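Local coordinates for probable quinone reductase Qor (NADPH:quinone reductase) (Zeta-crystallin homolog protein) (Mycobacterium tuberculosis, PDB 4RVU) that probably catalyses the NADPH-dependent reduction of quinones, passing electrons from bound NADPH to its substrates, at residues Leu110-Pro115 against Glu281-Arg286. Residues are numbered along the deposited sequence; the frame is centred on the assembly and turned at random.
Sequences LTAKVP and EEFSWR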
loop_
_atom_site.group_PDB
_atom_site.type_symbol
_atom_site.label_atom_id
_atom_site.label_comp_id
_atom_site.label_asym_id
_atom_site.label_seq_id
_atom_site.Cartn_x
_atom_site.Cartn_y
_atom_site.Cartn_z
ATOM N N LEU A 110 -15.540 -1.452 22.913
ATOM C CA LEU A 110 -15.299 -2.417 21.841
ATOM C C LEU A 110 -16.175 -3.656 22.020
ATOM O O LEU A 110 -15.765 -4.777 21.703
ATOM C CB LEU A 110 -13.817 -2.811 21.794
ATOM C CG LEU A 110 -12.841 -1.645 21.591
ATOM C CD1 LEU A 110 -11.439 -2.177 21.571
ATOM C CD2 LEU A 110 -13.136 -0.877 20.316
ATOM N N THR A 111 -17.377 -3.435 22.546
ATOM C CA THR A 111 -18.368 -4.489 22.730
ATOM C C THR A 111 -19.675 -4.016 22.107
ATOM O O THR A 111 -20.084 -2.870 22.308
ATOM C CB THR A 111 -18.592 -4.780 24.224
ATOM O OG1 THR A 111 -17.365 -5.234 24.812
ATOM C CG2 THR A 111 -19.653 -5.856 24.411
ATOM N N ALA A 112 -20.343 -4.897 21.368
ATOM C CA ALA A 112 -21.620 -4.550 20.744
ATOM C C ALA A 112 -22.750 -5.368 21.339
ATOM O O ALA A 112 -22.565 -6.545 21.674
ATOM C CB ALA A 112 -21.556 -4.786 19.238
ATOM N N LYS A 113 -23.925 -4.752 21.455
ATOM C CA LYS A 113 -25.132 -5.498 21.802
ATOM C C LYS A 113 -25.510 -6.396 20.647
ATOM O O LYS A 113 -25.457 -5.978 19.494
ATOM C CB LYS A 113 -26.297 -4.546 22.099
ATOM C CG LYS A 113 -26.168 -3.774 23.411
ATOM C CD LYS A 113 -27.309 -2.764 23.569
ATOM C CE LYS A 113 -27.189 -1.975 24.869
ATOM N NZ LYS A 113 -28.339 -1.042 25.083
ATOM N N VAL A 114 -25.899 -7.632 20.953
ATOM C CA VAL A 114 -26.335 -8.572 19.934
ATOM C C VAL A 114 -27.828 -8.353 19.688
ATOM O O VAL A 114 -28.594 -8.214 20.637
ATOM C CB VAL A 114 -26.075 -10.022 20.388
ATOM C CG1 VAL A 114 -26.497 -11.017 19.316
ATOM C CG2 VAL A 114 -24.588 -10.198 20.729
ATOM N N PRO A 115 -28.237 -8.272 18.412
ATOM C CA PRO A 115 -29.652 -8.104 18.060
ATOM C C PRO A 115 -30.461 -9.297 18.574
ATOM O O PRO A 115 -29.919 -10.403 18.691
ATOM C CB PRO A 115 -29.628 -8.086 16.528
ATOM C CG PRO A 115 -28.250 -7.603 16.179
ATOM C CD PRO A 115 -27.366 -8.240 17.222
ATOM N N GLU A 281 -16.616 4.812 18.539
ATOM C CA GLU A 281 -17.419 5.308 17.432
ATOM C C GLU A 281 -17.138 4.518 16.156
ATOM O O GLU A 281 -18.058 4.184 15.395
ATOM C CB GLU A 281 -17.129 6.800 17.211
ATOM C CG GLU A 281 -17.608 7.730 18.346
ATOM C CD GLU A 281 -16.823 7.604 19.668
ATOM O OE1 GLU A 281 -15.630 7.222 19.663
ATOM O OE2 GLU A 281 -17.414 7.914 20.727
ATOM N N GLU A 282 -15.866 4.211 15.924
ATOM C CA GLU A 282 -15.482 3.484 14.713
ATOM C C GLU A 282 -15.922 2.040 14.823
ATOM O O GLU A 282 -16.444 1.466 13.871
ATOM C CB GLU A 282 -13.967 3.558 14.460
ATOM C CG GLU A 282 -13.525 2.812 13.175
ATOM C CD GLU A 282 -12.041 2.927 12.891
ATOM O OE1 GLU A 282 -11.250 3.057 13.848
ATOM O OE2 GLU A 282 -11.662 2.893 11.696
ATOM N N PHE A 283 -15.703 1.458 15.998
ATOM C CA PHE A 283 -16.119 0.089 16.255
ATOM C C PHE A 283 -17.634 -0.060 16.071
ATOM O O PHE A 283 -18.111 -1.014 15.444
ATOM C CB PHE A 283 -15.704 -0.348 17.666
ATOM C CG PHE A 283 -16.407 -1.593 18.128
ATOM C CD1 PHE A 283 -15.890 -2.843 17.827
ATOM C CD2 PHE A 283 -17.598 -1.514 18.839
ATOM C CE1 PHE A 283 -16.545 -3.998 18.226
ATOM C CE2 PHE A 283 -18.269 -2.669 19.233
ATOM C CZ PHE A 283 -17.744 -3.913 18.924
ATOM N N SER A 284 -18.390 0.886 16.618
ATOM C CA SER A 284 -19.846 0.798 16.568
ATOM C C SER A 284 -20.369 0.909 15.149
ATOM O O SER A 284 -21.364 0.283 14.802
ATOM C CB SER A 284 -20.495 1.860 17.456
ATOM O OG SER A 284 -20.362 1.522 18.825
ATOM N N TRP A 285 -19.699 1.719 14.338
ATOM C CA TRP A 285 -20.070 1.889 12.943
ATOM C C TRP A 285 -19.911 0.589 12.169
ATOM O O TRP A 285 -20.838 0.153 11.481
ATOM C CB TRP A 285 -19.237 3.014 12.313
ATOM C CG TRP A 285 -19.259 3.014 10.815
ATOM C CD1 TRP A 285 -20.359 3.115 10.011
ATOM C CD2 TRP A 285 -18.125 2.922 9.938
ATOM N NE1 TRP A 285 -19.979 3.081 8.693
ATOM C CE2 TRP A 285 -18.616 2.970 8.620
ATOM C CE3 TRP A 285 -16.748 2.808 10.144
ATOM C CZ2 TRP A 285 -17.767 2.900 7.503
ATOM C CZ3 TRP A 285 -15.910 2.741 9.040
ATOM C CH2 TRP A 285 -16.423 2.785 7.737
ATOM N N ARG A 286 -18.740 -0.038 12.288
ATOM C CA ARG A 286 -18.494 -1.311 11.615
ATOM C C ARG A 286 -19.408 -2.434 12.116
ATOM O O ARG A 286 -19.915 -3.238 11.327
ATOM C CB ARG A 286 -17.024 -1.724 11.764
ATOM C CG ARG A 286 -16.030 -0.669 11.256
ATOM C CD ARG A 286 -14.650 -1.268 11.005
ATOM N NE ARG A 286 -13.659 -0.224 10.733
ATOM C CZ ARG A 286 -13.400 0.284 9.533
ATOM N NH1 ARG A 286 -12.478 1.234 9.400
ATOM N NH2 ARG A 286 -14.051 -0.152 8.465
#
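Leu110-Ala112, on and beside the short strand 111-113, meet the first turn of helix 280-295 through one aromatic side chain, that of Phe283. The backbones come closest where the CA atoms of Leu110 and Phe283 lie 6.2 Å apart; the strand then draws away from the helix, the CA atoms of Ala112 and Ser284 being separated by 7.0 Å. Phe283 has its CG anti to the backbone N (chi1 165°), which sends the ring out from the helix to lie against the strand. Leu110 covers one face: its CA sits 3.8 Å from the ring centroid and only 5° off the ring normal, a CH-pi contact made by the main chain. Further along that face, Leu110 C rests 3.5 Å from Phe283 CZ, nearer the rim. The leucine side chain reaches back to the root of the aromatic one, with CD2 3.7 Å from Phe283 CB. At the far end of the ring, Ala112 N lies at the edge near the ring plane, and the methyl CB of Ala112 packs 3.9 Å from Phe283 CE2. In this medium-chain dehydrogenase/reductase architecture, helix 280-295 lies on the return path from strand 267-269, at one edge of the Rossmann sheet, to strand 303-308 of the mixed sheet that also holds 111-113; Phe283 packs this returning helix against strand 111-113, its side chain about 12 Å from the bound NADPH. Thr111 points its CB away from the helix, and its OG1 is hydrogen-bonded to Pro107 O. One turn on from Glu282, Arg286 NH1 forms a salt bridge with Glu282 OE2 at 2.9 Å, meeting the oxygen from its anti side, tilted 29° out of the carboxylate plane, while its NH2 hydrogen-bonds His134 and Ser139 of helix 120-140.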